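PDB 6ECB: Vlm2 from Streptomyces tsusimaensis, which is a non-ribosomal peptide synthetase of valinomycin biosynthesis, seen here through its thioesterase domain, which probably releases the finished depsipeptide. Local coordinates for residues A[36-45]-A[61-70]; A[160-168]-A[209-220]. All blocks are in the same frame, centred on the assembly; numbering follows the deposited sequence.

Overall arrangement
Contacts 1 and 2 lie on opposite sides of the chain's centre, their own centres about 25 Å apart, and share no helix or strand. Contact 1 belongs to the central sheet of the alpha/beta-hydrolase fold: strands 40-44 and 67-71 are neighbours there, joined mainly by backbone hydrogen bonds, and the pairing runs from the buried part of the sheet out to an exposed turn. Contact 2 brings together helices 157-165, 167-170 and 206-220, all outside the sheet. No direct hydrogen bond crosses it; apolar side chains and one bridging water do the joining. Both are largely buried; contact 1 alone has exposed residues, at its turn, while some of those in contact 2 are partly exposed.

Contact 1. Residues A[36-45]-A[61-70]; sequences GDGPGIVFAP and LKGFGEIHGV
I41 and F64 make the tightest side-chain meeting between residues 36-45 and 61-70. CD1 of I41 lies over one face of the F64 ring, 3.8 Å from its centroid and offset toward the rim, a CH-pi contact. With CG1 beside the backbone N (chi1 -50°), the isoleucine leaves CG2 anti to that N, where it covers one face of the F43 ring. I67 CG2 meets the F43 ring at its edge, 3.8 Å from CE2. P39 adds its CG to the F64 ring at CD2, and L61 reaches I41 methyl to methyl. Replacing F64 by an alanine is likely to leave CD1 of I41 without the ring face it lies on and to open a gap beside P39 CG.

Beneath these side chains the backbones pair in parallel, the strands of a beta-alpha-beta unit whose helix is 55-60. H68 N binds I41 O almost straight (2.8 Å, 173°), and H68 O accepts F43 N at 2.9 Å. On the sheet face bearing V42, CG1 of that residue touches V70 CG2, and helix 86-97 packs on both.

The pairing changes toward solvent. I41 N binds E66 O, and G65 N still binds P39 O at 2.8 Å, but from well above the carbonyl plane; beside these direct bonds a water joins G38 O to E66 N. G36, D37 and E66 are exposed here, and the carboxylate of E66 leads away from residues 36-45. At the other end a second water donates to F43 O and V70 O.

The peptide groups thus set the register, while apolar side chains pack on both faces of the pairing; at the exposed turn, water takes over part of the backbone's hydrogen bonding.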
loop_
_atom_site.group_PDB
_atom_site.type_symbol
_atom_site.label_atom_id
_atom_site.label_comp_id
_atom_site.label_asym_id
_atom_site.label_seq_id
_atom_site.Cartn_x
_atom_site.Cartn_y
_atom_site.Cartn_z
ATOM N N GLY A 36 20.325 3.426 -4.802
ATOM C CA GLY A 36 21.137 4.472 -4.211
ATOM C C GLY A 36 20.845 5.848 -4.789
ATOM O O GLY A 36 20.676 6.818 -4.048
ATOM N N ASP A 37 20.788 5.948 -6.112
ATOM C CA ASP A 37 20.560 7.224 -6.773
ATOM C C ASP A 37 19.125 7.301 -7.281
ATOM O O ASP A 37 18.546 6.296 -7.703
ATOM C CB ASP A 37 21.529 7.424 -7.939
ATOM C CG ASP A 37 22.925 7.801 -7.482
ATOM O OD1 ASP A 37 23.077 8.329 -6.357
ATOM O OD2 ASP A 37 23.872 7.571 -8.257
ATOM N N GLY A 38 18.568 8.507 -7.265
ATOM C CA GLY A 38 17.243 8.733 -7.797
ATOM C C GLY A 38 16.297 9.240 -6.726
ATOM O O GLY A 38 16.651 9.325 -5.544
ATOM N N PRO A 39 15.072 9.562 -7.124
ATOM C CA PRO A 39 14.081 10.058 -6.163
ATOM C C PRO A 39 13.666 8.983 -5.181
ATOM O O PRO A 39 13.847 7.786 -5.400
ATOM C CB PRO A 39 12.904 10.458 -7.033
ATOM C CG PRO A 39 13.078 9.688 -8.273
ATOM C CD PRO A 39 14.518 9.472 -8.484
ATOM N N GLY A 40 13.075 9.434 -4.117
ATOM C CA GLY A 40 12.545 8.542 -3.104
ATOM C C GLY A 40 11.085 8.248 -3.294
ATOM O O GLY A 40 10.382 8.891 -4.074
ATOM N N ILE A 41 10.607 7.233 -2.561
ATOM C CA ILE A 41 9.180 6.962 -2.454
ATOM C C ILE A 41 8.883 6.576 -1.017
ATOM O O ILE A 41 9.612 5.764 -0.419
ATOM C CB ILE A 41 8.657 5.808 -3.348
ATOM C CG1 ILE A 41 9.092 5.946 -4.793
ATOM C CG2 ILE A 41 7.123 5.744 -3.226
ATOM C CD1 ILE A 41 8.822 4.621 -5.595
ATOM N N VAL A 42 7.798 7.134 -0.486
ATOM C CA VAL A 42 7.205 6.700 0.776
ATOM C C VAL A 42 5.854 6.093 0.439
ATOM O O VAL A 42 4.946 6.795 -0.040
ATOM C CB VAL A 42 7.024 7.852 1.775
ATOM C CG1 VAL A 42 6.379 7.314 3.037
ATOM C CG2 VAL A 42 8.363 8.527 2.089
ATOM N N PHE A 43 5.715 4.801 0.718
ATOM C CA PHE A 43 4.464 4.086 0.517
ATOM C C PHE A 43 3.607 4.076 1.775
ATOM O O PHE A 43 4.078 3.724 2.850
ATOM C CB PHE A 43 4.739 2.645 0.102
ATOM C CG PHE A 43 5.248 2.494 -1.316
ATOM C CD1 PHE A 43 4.393 2.689 -2.380
ATOM C CD2 PHE A 43 6.559 2.143 -1.568
ATOM C CE1 PHE A 43 4.846 2.538 -3.685
ATOM C CE2 PHE A 43 7.010 1.978 -2.866
ATOM C CZ PHE A 43 6.144 2.161 -3.911
ATOM N N ALA A 44 2.346 4.385 1.612
ATOM C CA ALA A 44 1.326 4.273 2.637
ATOM C C ALA A 44 0.720 2.877 2.596
ATOM O O ALA A 44 0.518 2.318 1.511
ATOM C CB ALA A 44 0.233 5.320 2.438
ATOM N N PRO A 45 0.401 2.290 3.745
ATOM C CA PRO A 45 -0.018 0.888 3.763
ATOM C C PRO A 45 -1.478 0.705 3.380
ATOM O O PRO A 45 -2.331 1.545 3.693
ATOM C CB PRO A 45 0.212 0.479 5.231
ATOM C CG PRO A 45 -0.047 1.731 5.997
ATOM C CD PRO A 45 0.521 2.846 5.111
ATOM N N LEU A 61 12.767 -2.173 -8.125
ATOM C CA LEU A 61 13.003 -0.824 -8.621
ATOM C C LEU A 61 14.486 -0.544 -8.744
ATOM O O LEU A 61 15.278 -0.861 -7.851
ATOM C CB LEU A 61 12.367 0.197 -7.675
ATOM C CG LEU A 61 10.854 0.172 -7.649
ATOM C CD1 LEU A 61 10.335 0.994 -6.439
ATOM C CD2 LEU A 61 10.237 0.695 -8.936
ATOM N N LYS A 62 14.859 0.057 -9.865
ATOM C CA LYS A 62 16.237 0.425 -10.121
ATOM C C LYS A 62 16.451 1.922 -10.232
ATOM O O LYS A 62 17.604 2.367 -10.197
ATOM C CB LYS A 62 16.721 -0.243 -11.414
ATOM C CG LYS A 62 16.725 -1.762 -11.305
ATOM C CD LYS A 62 17.440 -2.447 -12.474
ATOM C CE LYS A 62 16.607 -3.581 -13.068
ATOM N NZ LYS A 62 15.387 -3.078 -13.791
ATOM N N GLY A 63 15.391 2.700 -10.373
ATOM C CA GLY A 63 15.529 4.113 -10.668
ATOM C C GLY A 63 15.275 5.021 -9.486
ATOM O O GLY A 63 15.091 6.234 -9.665
ATOM N N PHE A 64 15.263 4.463 -8.275
ATOM C CA PHE A 64 14.906 5.223 -7.089
ATOM C C PHE A 64 16.004 5.106 -6.048
ATOM O O PHE A 64 16.783 4.144 -6.032
ATOM C CB PHE A 64 13.559 4.752 -6.524
ATOM C CG PHE A 64 12.417 5.043 -7.432
ATOM C CD1 PHE A 64 12.123 4.206 -8.497
ATOM C CD2 PHE A 64 11.660 6.176 -7.256
ATOM C CE1 PHE A 64 11.075 4.498 -9.365
ATOM C CE2 PHE A 64 10.615 6.473 -8.107
ATOM C CZ PHE A 64 10.309 5.639 -9.155
ATOM N N GLY A 65 16.075 6.113 -5.192
ATOM C CA GLY A 65 17.050 6.126 -4.131
ATOM C C GLY A 65 16.510 5.426 -2.897
ATOM O O GLY A 65 16.635 4.205 -2.746
ATOM N N GLU A 66 15.915 6.194 -1.999
ATOM C CA GLU A 66 15.417 5.658 -0.738
ATOM C C GLU A 66 13.946 5.315 -0.885
ATOM O O GLU A 66 13.134 6.191 -1.202
ATOM C CB GLU A 66 15.587 6.687 0.370
ATOM C CG GLU A 66 17.032 7.058 0.630
ATOM C CD GLU A 66 17.177 7.961 1.835
ATOM O OE1 GLU A 66 16.143 8.389 2.399
ATOM O OE2 GLU A 66 18.326 8.241 2.213
ATOM N N ILE A 67 13.603 4.064 -0.616
ATOM C CA ILE A 67 12.217 3.618 -0.613
ATOM C C ILE A 67 11.844 3.263 0.814
ATOM O O ILE A 67 12.478 2.397 1.427
ATOM C CB ILE A 67 12.002 2.418 -1.534
ATOM C CG1 ILE A 67 12.415 2.787 -2.958
ATOM C CG2 ILE A 67 10.549 2.016 -1.518
ATOM C CD1 ILE A 67 12.622 1.605 -3.818
ATOM N N HIS A 68 10.815 3.920 1.324
ATOM C CA HIS A 68 10.291 3.671 2.653
ATOM C C HIS A 68 8.840 3.243 2.554
ATOM O O HIS A 68 8.138 3.577 1.598
ATOM C CB HIS A 68 10.331 4.909 3.539
ATOM C CG HIS A 68 11.709 5.367 3.874
ATOM N ND1 HIS A 68 12.373 6.337 3.152
ATOM C CD2 HIS A 68 12.541 4.996 4.873
ATOM C CE1 HIS A 68 13.553 6.552 3.708
ATOM N NE2 HIS A 68 13.684 5.743 4.745
ATOM N N GLY A 69 8.378 2.538 3.582
ATOM C CA GLY A 69 6.953 2.395 3.813
ATOM C C GLY A 69 6.623 2.827 5.229
ATOM O O GLY A 69 7.453 2.750 6.134
ATOM N N VAL A 70 5.396 3.291 5.410
ATOM C CA VAL A 70 4.902 3.614 6.739
ATOM C C VAL A 70 4.130 2.419 7.265
ATOM O O VAL A 70 3.181 1.954 6.634
ATOM C CB VAL A 70 4.019 4.860 6.729
ATOM C CG1 VAL A 70 3.533 5.133 8.135
ATOM C CG2 VAL A 70 4.799 6.039 6.202
HETATM O O HOH W 1 16.217 9.080 -2.685
HETATM O O HOH W 2 3.500 0.767 3.894
#

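Contact 2. Residues A[160-168]-A[209-220]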
loop_
_atom_site.group_PDB
_atom_site.type_symbol
_atom_site.label_atom_id
_atom_site.label_comp_id
_atom_site.label_asym_id
_atom_site.label_seq_id
_atom_site.Cartn_x
_atom_site.Cartn_y
_atom_site.Cartn_z
ATOM N N VAL A 160 -11.406 -16.207 7.020
ATOM C CA VAL A 160 -10.426 -17.023 6.310
ATOM C C VAL A 160 -10.273 -16.557 4.867
ATOM O O VAL A 160 -9.164 -16.539 4.316
ATOM C CB VAL A 160 -10.830 -18.508 6.376
ATOM C CG1 VAL A 160 -9.742 -19.389 5.772
ATOM C CG2 VAL A 160 -11.129 -18.925 7.815
ATOM N N PHE A 161 -11.380 -16.197 4.219
ATOM C CA PHE A 161 -11.293 -15.727 2.842
ATOM C C PHE A 161 -10.442 -14.467 2.753
ATOM O O PHE A 161 -9.632 -14.320 1.829
ATOM C CB PHE A 161 -12.698 -15.483 2.286
ATOM C CG PHE A 161 -12.717 -14.864 0.914
ATOM C CD1 PHE A 161 -12.806 -15.665 -0.215
ATOM C CD2 PHE A 161 -12.658 -13.488 0.751
ATOM C CE1 PHE A 161 -12.822 -15.103 -1.479
ATOM C CE2 PHE A 161 -12.674 -12.920 -0.512
ATOM C CZ PHE A 161 -12.759 -13.728 -1.627
ATOM N N ILE A 162 -10.620 -13.542 3.705
ATOM C CA ILE A 162 -9.827 -12.315 3.719
ATOM C C ILE A 162 -8.356 -12.647 3.910
ATOM O O ILE A 162 -7.481 -12.078 3.247
ATOM C CB ILE A 162 -10.314 -11.365 4.835
ATOM C CG1 ILE A 162 -11.767 -10.942 4.632
ATOM C CG2 ILE A 162 -9.387 -10.165 4.949
ATOM C CD1 ILE A 162 -12.014 -10.270 3.352
ATOM N N LEU A 163 -8.067 -13.533 4.855
ATOM C CA LEU A 163 -6.690 -13.959 5.082
ATOM C C LEU A 163 -6.101 -14.534 3.804
ATOM O O LEU A 163 -5.015 -14.137 3.369
ATOM C CB LEU A 163 -6.657 -14.988 6.209
ATOM C CG LEU A 163 -5.323 -15.657 6.536
ATOM C CD1 LEU A 163 -5.352 -16.237 7.945
ATOM C CD2 LEU A 163 -4.989 -16.782 5.515
ATOM N N ALA A 164 -6.831 -15.453 3.171
ATOM C CA ALA A 164 -6.322 -16.130 1.979
ATOM C C ALA A 164 -6.079 -15.147 0.843
ATOM O O ALA A 164 -5.018 -15.157 0.207
ATOM C CB ALA A 164 -7.306 -17.206 1.535
ATOM N N MET A 165 -7.053 -14.273 0.578
ATOM C CA MET A 165 -6.947 -13.402 -0.584
ATOM C C MET A 165 -5.995 -12.235 -0.365
ATOM O O MET A 165 -5.409 -11.742 -1.331
ATOM C CB MET A 165 -8.332 -12.868 -0.979
ATOM C CG MET A 165 -9.354 -13.949 -1.378
ATOM S SD MET A 165 -8.760 -15.210 -2.549
ATOM C CE MET A 165 -8.121 -14.199 -3.867
ATOM N N GLY A 166 -5.833 -11.773 0.873
ATOM C CA GLY A 166 -4.982 -10.622 1.128
ATOM C C GLY A 166 -3.542 -11.022 1.390
ATOM O O GLY A 166 -2.752 -11.177 0.452
ATOM N N ILE A 167 -3.188 -11.240 2.659
ATOM C CA ILE A 167 -1.803 -11.586 2.967
ATOM C C ILE A 167 -1.426 -12.946 2.374
ATOM O O ILE A 167 -0.265 -13.163 2.006
ATOM C CB ILE A 167 -1.553 -11.505 4.490
ATOM C CG1 ILE A 167 -0.062 -11.687 4.785
ATOM C CG2 ILE A 167 -2.418 -12.525 5.256
ATOM C CD1 ILE A 167 0.375 -11.002 6.047
ATOM N N GLY A 168 -2.378 -13.883 2.260
ATOM C CA GLY A 168 -2.099 -15.103 1.520
ATOM C C GLY A 168 -1.573 -14.806 0.125
ATOM O O GLY A 168 -0.614 -15.431 -0.342
ATOM N N LEU A 209 1.128 -11.204 12.734
ATOM C CA LEU A 209 0.067 -11.647 11.838
ATOM C C LEU A 209 -1.305 -11.409 12.458
ATOM O O LEU A 209 -2.241 -10.965 11.780
ATOM C CB LEU A 209 0.268 -13.132 11.523
ATOM C CG LEU A 209 -0.799 -13.788 10.656
ATOM C CD1 LEU A 209 -0.900 -13.106 9.301
ATOM C CD2 LEU A 209 -0.488 -15.271 10.506
ATOM N N ASP A 210 -1.449 -11.747 13.738
ATOM C CA ASP A 210 -2.707 -11.497 14.433
ATOM C C ASP A 210 -3.061 -10.018 14.406
ATOM O O ASP A 210 -4.205 -9.640 14.114
ATOM C CB ASP A 210 -2.588 -12.000 15.872
ATOM C CG ASP A 210 -3.900 -11.922 16.613
ATOM O OD1 ASP A 210 -4.820 -12.677 16.229
ATOM O OD2 ASP A 210 -4.017 -11.108 17.559
ATOM N N ARG A 211 -2.083 -9.160 14.674
ATOM C CA ARG A 211 -2.364 -7.732 14.723
ATOM C C ARG A 211 -2.701 -7.206 13.342
ATOM O O ARG A 211 -3.597 -6.374 13.183
ATOM C CB ARG A 211 -1.173 -6.990 15.313
ATOM C CG ARG A 211 -0.947 -7.277 16.797
ATOM C CD ARG A 211 0.395 -6.707 17.251
ATOM N NE ARG A 211 0.662 -6.997 18.666
ATOM C CZ ARG A 211 0.505 -6.132 19.665
ATOM N NH1 ARG A 211 0.092 -4.897 19.427
ATOM N NH2 ARG A 211 0.769 -6.504 20.910
ATOM N N PHE A 212 -2.011 -7.713 12.322
ATOM C CA PHE A 212 -2.308 -7.319 10.955
ATOM C C PHE A 212 -3.732 -7.713 10.576
ATOM O O PHE A 212 -4.475 -6.916 9.990
ATOM C CB PHE A 212 -1.304 -7.965 9.985
ATOM C CG PHE A 212 -1.801 -7.967 8.573
ATOM C CD1 PHE A 212 -1.642 -6.861 7.790
ATOM C CD2 PHE A 212 -2.485 -9.065 8.065
ATOM C CE1 PHE A 212 -2.138 -6.828 6.517
ATOM C CE2 PHE A 212 -2.995 -9.046 6.782
ATOM C CZ PHE A 212 -2.816 -7.938 6.008
ATOM N N LEU A 213 -4.129 -8.949 10.879
ATOM C CA LEU A 213 -5.448 -9.409 10.459
ATOM C C LEU A 213 -6.555 -8.629 11.165
ATOM O O LEU A 213 -7.588 -8.315 10.559
ATOM C CB LEU A 213 -5.590 -10.900 10.720
ATOM C CG LEU A 213 -4.691 -11.794 9.866
ATOM C CD1 LEU A 213 -4.675 -13.201 10.431
ATOM C CD2 LEU A 213 -5.198 -11.779 8.434
ATOM N N ARG A 214 -6.342 -8.274 12.433
ATOM C CA ARG A 214 -7.356 -7.504 13.150
ATOM C C ARG A 214 -7.430 -6.076 12.621
ATOM O O ARG A 214 -8.525 -5.549 12.404
ATOM C CB ARG A 214 -7.072 -7.506 14.652
ATOM C CG ARG A 214 -7.209 -8.871 15.320
ATOM C CD ARG A 214 -6.927 -8.811 16.833
ATOM N NE ARG A 214 -7.001 -10.151 17.426
ATOM C CZ ARG A 214 -8.145 -10.775 17.698
ATOM N NH1 ARG A 214 -9.315 -10.181 17.455
ATOM N NH2 ARG A 214 -8.120 -11.994 18.221
ATOM N N LEU A 215 -6.284 -5.436 12.383
ATOM C CA LEU A 215 -6.324 -4.087 11.826
ATOM C C LEU A 215 -6.895 -4.103 10.408
ATOM O O LEU A 215 -7.611 -3.189 10.002
ATOM C CB LEU A 215 -4.929 -3.458 11.842
ATOM C CG LEU A 215 -4.825 -2.030 11.293
ATOM C CD1 LEU A 215 -5.793 -1.078 12.007
ATOM C CD2 LEU A 215 -3.391 -1.551 11.440
ATOM N N GLN A 216 -6.603 -5.150 9.642
ATOM C CA GLN A 216 -7.154 -5.249 8.294
ATOM C C GLN A 216 -8.676 -5.278 8.312
ATOM O O GLN A 216 -9.324 -4.542 7.560
ATOM C CB GLN A 216 -6.608 -6.502 7.597
ATOM C CG GLN A 216 -7.117 -6.642 6.177
ATOM C CD GLN A 216 -6.577 -7.907 5.521
ATOM O OE1 GLN A 216 -6.545 -8.962 6.137
ATOM N NE2 GLN A 216 -6.137 -7.790 4.274
ATOM N N MET A 217 -9.274 -6.135 9.151
ATOM C CA MET A 217 -10.732 -6.194 9.235
ATOM C C MET A 217 -11.299 -4.830 9.594
ATOM O O MET A 217 -12.309 -4.395 9.032
ATOM C CB MET A 217 -11.174 -7.231 10.274
ATOM C CG MET A 217 -12.657 -7.585 10.175
ATOM S SD MET A 217 -13.058 -8.450 8.636
ATOM C CE MET A 217 -11.608 -9.473 8.447
ATOM N N HIS A 218 -10.644 -4.128 10.522
ATOM C CA HIS A 218 -11.090 -2.792 10.911
ATOM C C HIS A 218 -11.056 -1.825 9.729
ATOM O O HIS A 218 -12.014 -1.087 9.486
ATOM C CB HIS A 218 -10.197 -2.272 12.038
ATOM C CG HIS A 218 -10.392 -0.832 12.349
ATOM N ND1 HIS A 218 -11.484 -0.375 13.055
ATOM C CD2 HIS A 218 -9.635 0.253 12.069
ATOM C CE1 HIS A 218 -11.400 0.940 13.176
ATOM N NE2 HIS A 218 -10.287 1.345 12.590
ATOM N N GLN A 219 -9.948 -1.802 8.996
ATOM C CA GLN A 219 -9.801 -0.820 7.925
ATOM C C GLN A 219 -10.625 -1.195 6.701
ATOM O O GLN A 219 -11.007 -0.312 5.912
ATOM C CB GLN A 219 -8.337 -0.671 7.555
ATOM C CG GLN A 219 -7.501 -0.090 8.686
ATOM C CD GLN A 219 -6.143 0.314 8.253
ATOM O OE1 GLN A 219 -5.372 -0.506 7.752
ATOM N NE2 GLN A 219 -5.821 1.601 8.425
ATOM N N LEU A 220 -10.909 -2.477 6.529
ATOM C CA LEU A 220 -11.845 -2.877 5.483
ATOM C C LEU A 220 -13.240 -2.334 5.715
ATOM O O LEU A 220 -14.037 -2.326 4.776
ATOM C CB LEU A 220 -11.900 -4.403 5.371
ATOM C CG LEU A 220 -10.655 -5.030 4.736
ATOM C CD1 LEU A 220 -10.740 -6.530 4.768
ATOM C CD2 LEU A 220 -10.449 -4.533 3.288
HETATM O O HOH W 3 -5.417 -10.746 4.443
#
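I167 and F212 run antiparallel alongside each other, the isoleucine passing over the ring. Its side chain enters at the rim, with CB 3.7 Å from F212 CE2, and ends with CD1 over one face, off centre, 4.2 Å from the centroid and 24° off the normal, in a CH-pi contact. Because CG1 of I167 stands anti to its own N (chi1 -173°), the ethyl arm is directed back toward the L209 end of helix 206-220, where CD1 touches L209 CD1 as well.

L163, a turn earlier, crosses L213 at a slant, with 4.0 Å between the CD1 methyls; helix 183-194 closes over both leucines. I162 and L220 instead approach tip to tip, CG2 of the isoleucine 3.9 Å from CD1 of the leucine. The bent chain of M217 turns its CE back to I162 CG1.

These helices lie outside the central sheet, between strands 134-137 and 237-241 in the chain, where thioesterases of the alpha/beta-hydrolase fold carry their lid; the side chain of L220 lies near, without touching, a probable catalytic triad of S111, H273 and D138. The axes of helical segments 160-165 and 209-220 are inclined at 108° and stay 11.1 Å apart, which leaves the joining to side chains.

Q216 spans that separation with an extended chain. Its amide crosses I162 obliquely, OE1 3.3 Å from CG2, and accepts a bond from a bridging water that also donates to I162 O and accepts from I167 N. That water occupies the break between helices 157-165 and 167-170 at G166, serving a carbonyl and an N-H there, and it lies in the plane of the F212 ring at its edge.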